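Local coordinates for N5-carboxyaminoimidazole ribonucleotide synthetase (Bacillus anthracis, PDB 3QFF), which probably carries out the ATP-dependent carboxylation of aminoimidazole ribonucleotide by bicarbonate to N5-carboxyaminoimidazole ribonucleotide, a step of purine biosynthesis, at residues G26-L31 / H342-E347; A32-G37 / V54-I59. All blocks are in the same frame, centred on the assembly; numbering follows the deposited sequence.

Contact 1. Residues G26-L31 / H342-E347; sequences GRMMAL and HLYGKE
Arg-27 and Met-28, neighbours on helix 24-35, meet the end of strand 339-343 and the turn after it in two different ways. The guanidinium of Arg-27 lies with one face to the backbone carbonyl of Tyr-344, whose O sits 3.1 Å above its plane, displaced toward the rim; Arg-27 NH1 is 3.4 Å from this O, but at an angle too poor for a hydrogen bond. The bonded route runs through water instead. A water in the guanidinium plane accepts from Arg-27 NE at 2.8 Å and can donate to Leu-343 O, also at 2.8 Å. Met-28 supplies the apolar half: its CE reaches Tyr-344 CE2 at 3.8 Å, and SD stands 5.3 Å from the ring centroid, 58° off the normal, an oblique Met-aromatic contact.

Farther out, the arginine's extended chain, with CG anti to the backbone N (chi1 175°), carries the guanidinium to Lys-34 O of the second subunit, which accepts from NH2, and to Pro-50 O, which accepts from NH1. Tyr-344 is positioned by its OH, bonded to His-357 ND1. The contact thus joins the first helix of the Rossmann-like N-terminal domain to strand 339-343, outermost within this chain in an antiparallel sheet, where strand 354-361 flanks it, Leu-343 bonds through its backbone to the second subunit, and helix 294-303 packs against Met-28 through Phe-295.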
loop_
_atom_site.group_PDB
_atom_site.type_symbol
_atom_site.label_atom_id
_atom_site.label_comp_id
_atom_site.label_asym_id
_atom_site.label_seq_id
_atom_site.Cartn_x
_atom_site.Cartn_y
_atom_site.Cartn_z
ATOM N N GLY A 26 11.972 -7.126 3.561
ATOM C CA GLY A 26 12.265 -6.997 2.139
ATOM C C GLY A 26 11.017 -6.961 1.262
ATOM O O GLY A 26 10.906 -6.105 0.387
ATOM N N ARG A 27 10.083 -7.882 1.473
ATOM C CA ARG A 27 8.854 -7.911 0.674
ATOM C C ARG A 27 8.068 -6.600 0.797
ATOM O O ARG A 27 7.619 -6.035 -0.201
ATOM C CB ARG A 27 7.978 -9.089 1.105
ATOM C CG ARG A 27 6.599 -9.162 0.424
ATOM C CD ARG A 27 5.789 -10.252 1.120
ATOM N NE ARG A 27 4.459 -10.492 0.555
ATOM C CZ ARG A 27 4.183 -11.390 -0.392
ATOM N NH1 ARG A 27 5.152 -12.111 -0.943
ATOM N NH2 ARG A 27 2.925 -11.551 -0.808
ATOM N N MET A 28 7.916 -6.119 2.021
ATOM C CA MET A 28 7.170 -4.883 2.245
ATOM C C MET A 28 7.870 -3.619 1.717
ATOM O O MET A 28 7.199 -2.712 1.208
ATOM C CB MET A 28 6.767 -4.760 3.711
ATOM C CG MET A 28 5.620 -5.709 4.045
ATOM S SD MET A 28 5.125 -5.687 5.767
ATOM C CE MET A 28 6.457 -6.564 6.597
ATOM N N MET A 29 9.199 -3.574 1.794
ATOM C CA MET A 29 9.967 -2.483 1.146
ATOM C C MET A 29 9.684 -2.537 -0.361
ATOM O O MET A 29 9.482 -1.513 -1.026
ATOM C CB MET A 29 11.485 -2.692 1.331
ATOM C CG MET A 29 12.099 -2.309 2.682
ATOM S SD MET A 29 13.896 -2.686 2.636
ATOM C CE MET A 29 14.385 -2.433 4.344
ATOM N N ALA A 30 9.718 -3.751 -0.895
ATOM C CA ALA A 30 9.616 -3.962 -2.335
ATOM C C ALA A 30 8.227 -3.614 -2.868
ATOM O O ALA A 30 8.100 -3.066 -3.967
ATOM C CB ALA A 30 9.999 -5.398 -2.686
ATOM N N LEU A 31 7.193 -3.919 -2.083
ATOM C CA LEU A 31 5.818 -3.530 -2.433
ATOM C C LEU A 31 5.639 -2.014 -2.470
ATOM O O LEU A 31 4.998 -1.477 -3.382
ATOM C CB LEU A 31 4.799 -4.189 -1.491
ATOM C CG LEU A 31 4.601 -5.702 -1.771
ATOM C CD1 LEU A 31 3.937 -6.399 -0.600
ATOM C CD2 LEU A 31 3.771 -5.920 -3.037
ATOM N N HIS A 342 -2.097 -8.576 6.736
ATOM C CA HIS A 342 -0.898 -8.719 5.921
ATOM C C HIS A 342 -0.331 -10.116 6.092
ATOM O O HIS A 342 -0.117 -10.573 7.213
ATOM C CB HIS A 342 0.122 -7.638 6.281
ATOM C CG HIS A 342 -0.428 -6.255 6.124
ATOM N ND1 HIS A 342 -0.158 -5.464 5.029
ATOM C CD2 HIS A 342 -1.305 -5.560 6.882
ATOM C CE1 HIS A 342 -0.814 -4.320 5.144
ATOM N NE2 HIS A 342 -1.533 -4.363 6.250
ATOM N N LEU A 343 -0.127 -10.808 4.985
ATOM C CA LEU A 343 0.495 -12.123 5.052
ATOM C C LEU A 343 1.700 -12.160 4.123
ATOM O O LEU A 343 1.659 -11.624 3.021
ATOM C CB LEU A 343 -0.517 -13.240 4.762
ATOM C CG LEU A 343 -1.686 -13.365 5.753
ATOM C CD1 LEU A 343 -2.718 -14.386 5.265
ATOM C CD2 LEU A 343 -1.212 -13.755 7.150
ATOM N N TYR A 344 2.774 -12.787 4.586
ATOM C CA TYR A 344 4.085 -12.602 3.976
ATOM C C TYR A 344 4.438 -13.605 2.865
ATOM O O TYR A 344 5.443 -13.442 2.178
ATOM C CB TYR A 344 5.166 -12.616 5.073
ATOM C CG TYR A 344 4.945 -11.650 6.237
ATOM C CD1 TYR A 344 5.413 -11.964 7.522
ATOM C CD2 TYR A 344 4.309 -10.416 6.053
ATOM C CE1 TYR A 344 5.253 -11.081 8.601
ATOM C CE2 TYR A 344 4.130 -9.523 7.130
ATOM C CZ TYR A 344 4.615 -9.867 8.395
ATOM O OH TYR A 344 4.449 -9.009 9.441
ATOM N N GLY A 345 3.615 -14.633 2.681
ATOM C CA GLY A 345 3.864 -15.628 1.629
ATOM C C GLY A 345 4.925 -16.660 1.982
ATOM O O GLY A 345 5.584 -17.207 1.097
ATOM N N LYS A 346 5.099 -16.912 3.275
ATOM C CA LYS A 346 6.002 -17.953 3.730
ATOM C C LYS A 346 5.305 -19.311 3.625
ATOM O O LYS A 346 4.100 -19.429 3.877
ATOM C CB LYS A 346 6.476 -17.686 5.163
ATOM C CG LYS A 346 7.489 -16.546 5.284
ATOM C CD LYS A 346 7.642 -16.115 6.734
ATOM C CE LYS A 346 8.693 -15.002 6.904
ATOM N NZ LYS A 346 8.988 -14.752 8.368
ATOM N N GLU A 347 6.074 -20.325 3.243
ATOM C CA GLU A 347 5.533 -21.662 3.014
ATOM C C GLU A 347 5.397 -22.447 4.320
ATOM O O GLU A 347 4.289 -22.816 4.720
ATOM C CB GLU A 347 6.410 -22.415 2.016
ATOM C CG GLU A 347 5.645 -23.400 1.156
ATOM C CD GLU A 347 6.513 -24.558 0.707
ATOM O OE1 GLU A 347 7.606 -24.309 0.137
ATOM O OE2 GLU A 347 6.101 -25.719 0.932
HETATM O O HOH W 1 2.828 -9.169 2.394
#

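Contact 2. Residues A32-G37 / V54-I59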
loop_
_atom_site.group_PDB
_atom_site.type_symbol
_atom_site.label_atom_id
_atom_site.label_comp_id
_atom_site.label_asym_id
_atom_site.label_seq_id
_atom_site.Cartn_x
_atom_site.Cartn_y
_atom_site.Cartn_z
ATOM N N ALA A 32 6.241 -1.332 -1.497
ATOM C CA ALA A 32 6.224 0.134 -1.424
ATOM C C ALA A 32 6.955 0.732 -2.629
ATOM O O ALA A 32 6.511 1.725 -3.226
ATOM C CB ALA A 32 6.905 0.591 -0.107
ATOM N N ALA A 33 8.096 0.134 -2.976
ATOM C CA ALA A 33 8.931 0.662 -4.062
ATOM C C ALA A 33 8.228 0.497 -5.412
ATOM O O ALA A 33 8.345 1.345 -6.292
ATOM C CB ALA A 33 10.280 -0.047 -4.074
ATOM N N LYS A 34 7.511 -0.615 -5.553
ATOM C CA LYS A 34 6.806 -0.952 -6.788
ATOM C C LYS A 34 5.679 0.056 -7.074
ATOM O O LYS A 34 5.440 0.401 -8.229
ATOM C CB LYS A 34 6.269 -2.381 -6.692
ATOM C CG LYS A 34 6.634 -3.287 -7.870
ATOM C CD LYS A 34 8.010 -3.892 -7.708
ATOM C CE LYS A 34 8.216 -5.063 -8.671
ATOM N NZ LYS A 34 8.535 -4.617 -10.058
ATOM N N GLU A 35 5.003 0.545 -6.027
ATOM C CA GLU A 35 3.937 1.555 -6.208
ATOM C C GLU A 35 4.482 2.814 -6.873
ATOM O O GLU A 35 3.790 3.455 -7.657
ATOM C CB GLU A 35 3.250 1.902 -4.879
ATOM C CG GLU A 35 2.327 0.779 -4.398
ATOM C CD GLU A 35 2.034 0.800 -2.912
ATOM O OE1 GLU A 35 1.933 1.908 -2.322
ATOM O OE2 GLU A 35 1.873 -0.314 -2.336
ATOM N N MET A 36 5.737 3.125 -6.566
ATOM C CA MET A 36 6.424 4.300 -7.073
ATOM C C MET A 36 7.199 4.009 -8.353
ATOM O O MET A 36 7.931 4.861 -8.836
ATOM C CB MET A 36 7.367 4.859 -5.998
ATOM C CG MET A 36 6.705 5.863 -5.054
ATOM S SD MET A 36 7.841 6.556 -3.816
ATOM C CE MET A 36 8.189 5.092 -2.864
ATOM N N GLY A 37 7.044 2.799 -8.883
ATOM C CA GLY A 37 7.586 2.437 -10.182
ATOM C C GLY A 37 9.050 2.042 -10.183
ATOM O O GLY A 37 9.704 2.146 -11.218
ATOM N N VAL A 54 7.893 -10.773 -5.071
ATOM C CA VAL A 54 7.550 -9.465 -5.603
ATOM C C VAL A 54 8.717 -8.847 -6.378
ATOM O O VAL A 54 8.592 -7.756 -6.899
ATOM C CB VAL A 54 7.001 -8.492 -4.499
ATOM C CG1 VAL A 54 5.793 -9.095 -3.790
ATOM C CG2 VAL A 54 8.052 -8.161 -3.479
ATOM N N ALA A 55 9.840 -9.553 -6.487
ATOM C CA ALA A 55 11.029 -8.981 -7.127
ATOM C C ALA A 55 11.081 -9.264 -8.623
ATOM O O ALA A 55 10.501 -10.248 -9.089
ATOM C CB ALA A 55 12.300 -9.496 -6.450
ATOM N N ASP A 56 11.764 -8.391 -9.365
ATOM C CA ASP A 56 11.978 -8.578 -10.801
ATOM C C ASP A 56 13.162 -9.524 -11.011
ATOM O O ASP A 56 13.165 -10.354 -11.934
ATOM C CB ASP A 56 12.253 -7.245 -11.511
ATOM C CG ASP A 56 11.117 -6.235 -11.354
ATOM O OD1 ASP A 56 10.284 -6.125 -12.277
ATOM O OD2 ASP A 56 11.050 -5.545 -10.308
ATOM N N ILE A 57 14.166 -9.396 -10.147
ATOM C CA ILE A 57 15.365 -10.240 -10.196
ATOM C C ILE A 57 15.620 -10.912 -8.835
ATOM O O ILE A 57 15.548 -10.255 -7.793
ATOM C CB ILE A 57 16.602 -9.418 -10.630
ATOM C CG1 ILE A 57 16.348 -8.778 -11.999
ATOM C CG2 ILE A 57 17.870 -10.283 -10.656
ATOM C CD1 ILE A 57 17.419 -7.801 -12.439
ATOM N N GLU A 58 15.914 -12.213 -8.860
ATOM C CA GLU A 58 16.223 -12.984 -7.659
ATOM C C GLU A 58 17.619 -13.612 -7.759
ATOM O O GLU A 58 17.917 -14.316 -8.721
ATOM C CB GLU A 58 15.162 -14.070 -7.449
ATOM C CG GLU A 58 15.383 -15.011 -6.244
ATOM C CD GLU A 58 14.390 -16.189 -6.212
ATOM O OE1 GLU A 58 14.134 -16.739 -5.124
ATOM O OE2 GLU A 58 13.840 -16.563 -7.270
ATOM N N ILE A 59 18.471 -13.336 -6.775
ATOM C CA ILE A 59 19.751 -14.028 -6.633
ATOM C C ILE A 59 19.727 -14.928 -5.399
ATOM O O ILE A 59 19.588 -14.455 -4.264
ATOM C CB ILE A 59 20.943 -13.041 -6.561
ATOM C CG1 ILE A 59 20.993 -12.176 -7.816
ATOM C CG2 ILE A 59 22.260 -13.795 -6.378
ATOM C CD1 ILE A 59 21.826 -10.923 -7.676
#
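Lys-34 and Asp-56 form a salt bridge within the Rossmann-like N-terminal domain, between the last turn of helix 24-35 and the loop leading into strand 57-60, an outermost strand of its four-stranded parallel sheet. The close part of the contact is small, and a little over half of the buried surface is the lysine's. Its chain, bent at chi2 (83°) and again at chi4 (79°), runs past the carbonyl of Val-54, with Lys-34 CE 3.2 Å from Val-54 O. That oxygen is buried with no hydrogen-bonding partner in the model, so the methylene next to the ammonium group covers it without satisfying it. From the opposite direction comes the carboxylate of Asp-56, which also accepts from the backbone N of Ile-40 through OD2. Two donors therefore grip one oxygen, which would hold the carboxylate in place beside strand 39-44 and probably stabilise its negative charge.

Between the two segments, the other side is looser. Asp-56 is partly exposed, though held by its bonds, and beyond it the backbones part. The strand leads away, while the helix ends in a Schellman motif with Gly-37, at positive phi, as the C-prime residue and Gly-37 N bonded to Lys-34 O at 3.0 Å. The second subunit covers this helix end, with backbone bonds to Glu-35 and a weak hydrogen bond from the ammonium group to its Gln-53 O. In the salt bridge, Lys-34 NZ meets Asp-56 OD2 on its syn side at 2.7 Å, 19° out of the carboxylate plane.

Helix 24-35 serves both contacts, whose centres lie 11 Å apart: contact 1 ties its earlier turns to the C-terminal part of the chain, contact 2 its end to the loop that leads into strand 57-60 of the same domain. Val-54 connects them directly, packing its CG2 3.5 Å from Ala-30 CB and its CG1 3.8 Å from Leu-31 CD2. Both also adjoin the second subunit, where Leu-31 packs on its own counterpart, making this helix part of the dimer interface. The ADP pocket draws its residues from the range 113 to 274, so neither contact contributes to it; they illustrate how one helix can join domains and subunits at once.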